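Local atomic coordinates of lipoprotein (Leptospira interrogans serogroup Icterohaemorrhagiae serovar copenhageni, PDB entry 6OE6), a protein that is of unknown function but is a predicted bacterial lipoprotein, probably anchored to a membrane of the spirochaete, with a two-sheet, all-beta domain. Residues G14-E23 and F48-R59. Sequence-based numbering, arbitrary orientation. Where two conformers were deposited one is given.
With FMT (formic acid), chain D.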
loop_
_atom_site.group_PDB
_atom_site.type_symbol
_atom_site.label_atom_id
_atom_site.label_comp_id
_atom_site.label_asym_id
_atom_site.label_seq_id
_atom_site.Cartn_x
_atom_site.Cartn_y
_atom_site.Cartn_z
ATOM N N GLY A 14 -10.794 -5.229 7.569
ATOM C CA GLY A 14 -9.848 -6.045 6.838
ATOM C C GLY A 14 -8.425 -5.814 7.307
ATOM O O GLY A 14 -8.162 -5.085 8.263
ATOM N N GLU A 15 -7.482 -6.439 6.602
ATOM C CA GLU A 15 -6.076 -6.374 6.987
ATOM C C GLU A 15 -5.200 -6.187 5.762
ATOM O O GLU A 15 -5.425 -6.843 4.740
ATOM C CB GLU A 15 -5.611 -7.655 7.696
ATOM C CG GLU A 15 -6.130 -7.830 9.112
ATOM C CD GLU A 15 -5.647 -9.128 9.740
ATOM O OE1 GLU A 15 -5.431 -10.109 8.991
ATOM O OE2 GLU A 15 -5.478 -9.162 10.981
ATOM N N PHE A 16 -4.181 -5.332 5.889
ATOM C CA PHE A 16 -3.127 -5.193 4.881
ATOM C C PHE A 16 -1.870 -5.939 5.321
ATOM O O PHE A 16 -1.511 -5.929 6.505
ATOM C CB PHE A 16 -2.767 -3.727 4.636
ATOM C CG PHE A 16 -3.842 -2.933 3.950
ATOM C CD1 PHE A 16 -3.916 -2.909 2.566
ATOM C CD2 PHE A 16 -4.753 -2.183 4.688
ATOM C CE1 PHE A 16 -4.900 -2.169 1.902
ATOM C CE2 PHE A 16 -5.732 -1.429 4.062
ATOM C CZ PHE A 16 -5.821 -1.429 2.648
ATOM N N GLY A 17 -1.203 -6.589 4.359
ATOM C CA GLY A 17 0.077 -7.214 4.607
ATOM C C GLY A 17 1.052 -6.812 3.517
ATOM O O GLY A 17 0.652 -6.449 2.416
ATOM N N TRP A 18 2.348 -6.889 3.839
ATOM C CA TRP A 18 3.372 -6.340 2.961
ATOM C C TRP A 18 4.599 -7.232 2.918
ATOM O O TRP A 18 4.936 -7.901 3.897
ATOM C CB TRP A 18 3.806 -4.931 3.412
ATOM C CG TRP A 18 2.631 -4.071 3.783
ATOM C CD1 TRP A 18 1.939 -4.084 4.967
ATOM C CD2 TRP A 18 1.999 -3.092 2.959
ATOM N NE1 TRP A 18 0.920 -3.167 4.928
ATOM C CE2 TRP A 18 0.939 -2.539 3.704
ATOM C CE3 TRP A 18 2.229 -2.623 1.663
ATOM C CZ2 TRP A 18 0.103 -1.546 3.192
ATOM C CZ3 TRP A 18 1.402 -1.630 1.160
ATOM C CH2 TRP A 18 0.353 -1.104 1.922
ATOM N N VAL A 19 5.283 -7.209 1.775
ATOM C CA VAL A 19 6.627 -7.779 1.670
ATOM C C VAL A 19 7.389 -6.951 0.647
ATOM O O VAL A 19 6.804 -6.448 -0.315
ATOM C CB VAL A 19 6.606 -9.285 1.305
ATOM C CG1 VAL A 19 5.942 -9.527 -0.050
ATOM C CG2 VAL A 19 8.011 -9.846 1.300
ATOM N N LEU A 20 8.683 -6.753 0.895
ATOM C CA LEU A 20 9.543 -6.003 -0.011
ATOM C C LEU A 20 10.338 -6.978 -0.868
ATOM O O LEU A 20 10.942 -7.917 -0.336
ATOM C CB LEU A 20 10.488 -5.092 0.771
ATOM C CG LEU A 20 9.877 -3.990 1.622
ATOM C CD1 LEU A 20 10.963 -3.227 2.341
ATOM C CD2 LEU A 20 9.085 -3.046 0.713
ATOM N N LEU A 21 10.347 -6.751 -2.186
ATOM C CA LEU A 21 10.969 -7.665 -3.142
ATOM C C LEU A 21 12.103 -6.985 -3.895
ATOM O O LEU A 21 11.960 -5.857 -4.371
ATOM C CB LEU A 21 9.947 -8.187 -4.146
ATOM C CG LEU A 21 9.084 -9.383 -3.764
ATOM C CD1 LEU A 21 8.699 -10.129 -5.042
ATOM C CD2 LEU A 21 9.808 -10.300 -2.792
ATOM N N ASP A 22 13.224 -7.685 -4.034
ATOM C CA ASP A 22 14.290 -7.211 -4.898
ATOM C C ASP A 22 14.067 -7.784 -6.289
ATOM O O ASP A 22 14.003 -9.007 -6.453
ATOM C CB ASP A 22 15.663 -7.622 -4.374
ATOM C CG ASP A 22 16.777 -6.830 -5.016
ATOM O OD1 ASP A 22 17.241 -5.852 -4.395
ATOM O OD2 ASP A 22 17.164 -7.163 -6.155
ATOM N N GLU A 23 13.950 -6.904 -7.285
ATOM C CA GLU A 23 13.723 -7.358 -8.652
ATOM C C GLU A 23 14.848 -8.285 -9.105
ATOM O O GLU A 23 14.626 -9.479 -9.342
ATOM C CB GLU A 23 13.574 -6.151 -9.584
ATOM C CG GLU A 23 12.310 -5.315 -9.331
ATOM C CD GLU A 23 11.021 -6.045 -9.705
ATOM O OE1 GLU A 23 11.098 -7.073 -10.419
ATOM O OE2 GLU A 23 9.927 -5.587 -9.293
ATOM N N PHE A 48 8.855 2.480 3.666
ATOM C CA PHE A 48 9.450 1.596 2.670
ATOM C C PHE A 48 10.556 2.321 1.901
ATOM O O PHE A 48 10.502 3.545 1.698
ATOM C CB PHE A 48 8.379 1.097 1.684
ATOM C CG PHE A 48 7.229 0.351 2.339
ATOM C CD1 PHE A 48 7.457 -0.576 3.347
ATOM C CD2 PHE A 48 5.914 0.563 1.924
ATOM C CE1 PHE A 48 6.407 -1.265 3.946
ATOM C CE2 PHE A 48 4.865 -0.123 2.517
ATOM C CZ PHE A 48 5.109 -1.036 3.529
ATOM N N PRO A 49 11.585 1.605 1.468
ATOM C CA PRO A 49 12.643 2.223 0.670
ATOM C C PRO A 49 12.196 2.365 -0.777
ATOM O O PRO A 49 11.211 1.771 -1.198
ATOM C CB PRO A 49 13.790 1.212 0.793
ATOM C CG PRO A 49 13.055 -0.106 0.838
ATOM C CD PRO A 49 11.799 0.159 1.653
ATOM N N ASP A 50 12.965 3.143 -1.543
ATOM C CA ASP A 50 12.641 3.394 -2.947
ATOM C C ASP A 50 13.321 2.414 -3.896
ATOM O O ASP A 50 13.249 2.594 -5.120
ATOM C CB ASP A 50 13.012 4.833 -3.331
ATOM C CG ASP A 50 14.522 5.055 -3.475
ATOM O OD1 ASP A 50 15.347 4.258 -2.972
ATOM O OD2 ASP A 50 14.888 6.060 -4.113
ATOM N N ASP A 51 13.994 1.390 -3.372
ATOM C CA ASP A 51 14.743 0.490 -4.236
ATOM C C ASP A 51 14.282 -0.960 -4.127
ATOM O O ASP A 51 15.005 -1.871 -4.564
ATOM C CB ASP A 51 16.243 0.614 -3.952
ATOM C CG ASP A 51 16.624 0.186 -2.549
ATOM O OD1 ASP A 51 15.744 -0.115 -1.726
ATOM O OD2 ASP A 51 17.848 0.133 -2.272
ATOM N N LYS A 52 13.108 -1.182 -3.541
ATOM C CA LYS A 52 12.489 -2.495 -3.473
ATOM C C LYS A 52 11.053 -2.392 -3.961
ATOM O O LYS A 52 10.382 -1.374 -3.763
ATOM C CB LYS A 52 12.487 -3.065 -2.046
ATOM C CG LYS A 52 13.872 -3.235 -1.426
ATOM C CD LYS A 52 14.676 -4.319 -2.112
ATOM C CE LYS A 52 16.005 -4.544 -1.394
ATOM N NZ LYS A 52 16.855 -5.579 -2.053
ATOM N N THR A 53 10.586 -3.454 -4.603
ATOM C CA THR A 53 9.198 -3.464 -5.052
ATOM C C THR A 53 8.303 -3.733 -3.847
ATOM O O THR A 53 8.554 -4.657 -3.070
ATOM C CB THR A 53 9.020 -4.492 -6.176
ATOM O OG1 THR A 53 9.718 -4.022 -7.341
ATOM C CG2 THR A 53 7.544 -4.668 -6.549
ATOM N N ILE A 54 7.300 -2.878 -3.651
ATOM C CA ILE A 54 6.428 -2.928 -2.478
ATOM C C ILE A 54 5.243 -3.809 -2.843
ATOM O O ILE A 54 4.424 -3.417 -3.676
ATOM C CB ILE A 54 5.957 -1.533 -2.073
ATOM C CG1 ILE A 54 7.163 -0.614 -1.723
ATOM C CG2 ILE A 54 4.896 -1.633 -0.913
ATOM C CD1 ILE A 54 6.851 0.914 -1.757
ATOM N N CYS A 55 5.147 -4.991 -2.234
ATOM C CA CYS A 55 4.074 -5.942 -2.532
ATOM C C CYS A 55 3.069 -5.957 -1.390
ATOM O O CYS A 55 3.460 -6.049 -0.222
ATOM C CB CYS A 55 4.621 -7.354 -2.736
ATOM S SG CYS A 55 5.931 -7.459 -3.963
ATOM N N TYR A 56 1.782 -5.871 -1.715
ATOM C CA TYR A 56 0.767 -5.895 -0.676
ATOM C C TYR A 56 -0.237 -7.010 -0.914
ATOM O O TYR A 56 -0.416 -7.536 -2.027
ATOM C CB TYR A 56 0.020 -4.536 -0.542
ATOM C CG TYR A 56 -0.972 -4.311 -1.668
ATOM C CD1 TYR A 56 -2.290 -4.754 -1.564
ATOM C CD2 TYR A 56 -0.590 -3.669 -2.825
ATOM C CE1 TYR A 56 -3.187 -4.579 -2.603
ATOM C CE2 TYR A 56 -1.470 -3.489 -3.863
ATOM C CZ TYR A 56 -2.773 -3.938 -3.746
ATOM O OH TYR A 56 -3.640 -3.752 -4.804
ATOM N N ILE A 57 -0.868 -7.392 0.182
ATOM C CA ILE A 57 -2.041 -8.244 0.155
ATOM C C ILE A 57 -3.102 -7.524 0.971
ATOM O O ILE A 57 -2.785 -6.813 1.935
ATOM C CB ILE A 57 -1.732 -9.655 0.709
ATOM C CG1 ILE A 57 -2.888 -10.609 0.423
ATOM C CG2 ILE A 57 -1.415 -9.606 2.204
ATOM C CD1 ILE A 57 -2.546 -12.078 0.672
ATOM N N TYR A 58 -4.361 -7.651 0.556
ATOM C CA TYR A 58 -5.476 -7.186 1.377
ATOM C C TYR A 58 -6.432 -8.338 1.635
ATOM O O TYR A 58 -6.909 -8.971 0.691
ATOM C CB TYR A 58 -6.230 -6.014 0.729
ATOM C CG TYR A 58 -7.334 -5.491 1.623
ATOM C CD1 TYR A 58 -7.039 -4.784 2.780
ATOM C CD2 TYR A 58 -8.668 -5.742 1.338
ATOM C CE1 TYR A 58 -8.043 -4.323 3.609
ATOM C CE2 TYR A 58 -9.672 -5.282 2.159
ATOM C CZ TYR A 58 -9.358 -4.572 3.291
ATOM O OH TYR A 58 -10.357 -4.120 4.120
ATOM N N ARG A 59 -6.714 -8.606 2.904
ATOM C CA ARG A 59 -7.669 -9.648 3.274
ATOM C C ARG A 59 -8.969 -8.987 3.706
ATOM O O ARG A 59 -8.987 -8.228 4.680
ATOM C CB ARG A 59 -7.130 -10.545 4.385
ATOM C CG ARG A 59 -8.109 -11.692 4.724
ATOM C CD ARG A 59 -7.468 -12.812 5.532
ATOM N NE ARG A 59 -6.050 -12.973 5.223
ATOM C CZ ARG A 59 -5.079 -12.960 6.130
ATOM N NH1 ARG A 59 -5.370 -12.816 7.418
ATOM N NH2 ARG A 59 -3.816 -13.104 5.750
HETATM C C FMT D . -1.511 -2.877 -7.834
HETATM O O1 FMT D . -0.796 -3.686 -8.409
HETATM O O2 FMT D . -2.421 -3.230 -7.085
HETATM O O HOH W 1 14.245 -3.804 -6.605
#
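Trp18 is held like a filling between two side chains of the 48-59 segment: Phe48 CZ lies over one face of the indole and Tyr56 CB over the opposite one, where the methylene makes a CH-pi contact 4.0 Å from the centroid of the six-membered ring. The setting is a beta-sandwich-like fold, and strands 15-21 and 53-59 are the antiparallel central pair of its four-stranded sheet. Eight backbone hydrogen bonds join them in regular register, from Glu15-Arg59 to Leu21-Thr53. Large apolar residues suit the face carrying Phe16, Trp18 and Tyr56, because it packs against the other sheet, on Leu112 of strand 108-116 and Val124 of strand 119-129. The indole also needs its N-H satisfied, and Thr42 O accepts it. Phe16 lies under Tyr58, whose CD1 is 3.5 Å from Phe16 CE1 and centred over the Phe16 ring, the planes turned 49° apart. With CG anti to the backbone N (chi1 -177°), the Tyr58 ring swings back over Phe16, and its hydroxyl is hydrogen-bonded to Asp122 OD2, on strand 119-129. Gly14, with no side chain, lets its CA come 3.4 Å from Tyr58 OH. Further along, Leu20 divides its branches: CD2 rests near Phe48 and Ile54, while CD1 meets Pro49 CD tip to tip at 3.6 Å. On the other face Gly17 accommodates Ile57 CG2, and Leu21 CG touches Cys55 SG at 3.7 Å. Charged residues occupy the more exposed ends. Glu15 and Arg59 run side by side into a salt bridge, OE1 to NH1 3.1 Å, although the arginine is poorly ordered. At the far end, where Glu23 is poorly ordered and fine geometry less certain, a water links Glu23 N to Asp51 O, and Thr53 OG1 donates to Glu23 OE2 on its anti side, 16° out of the carboxylate plane.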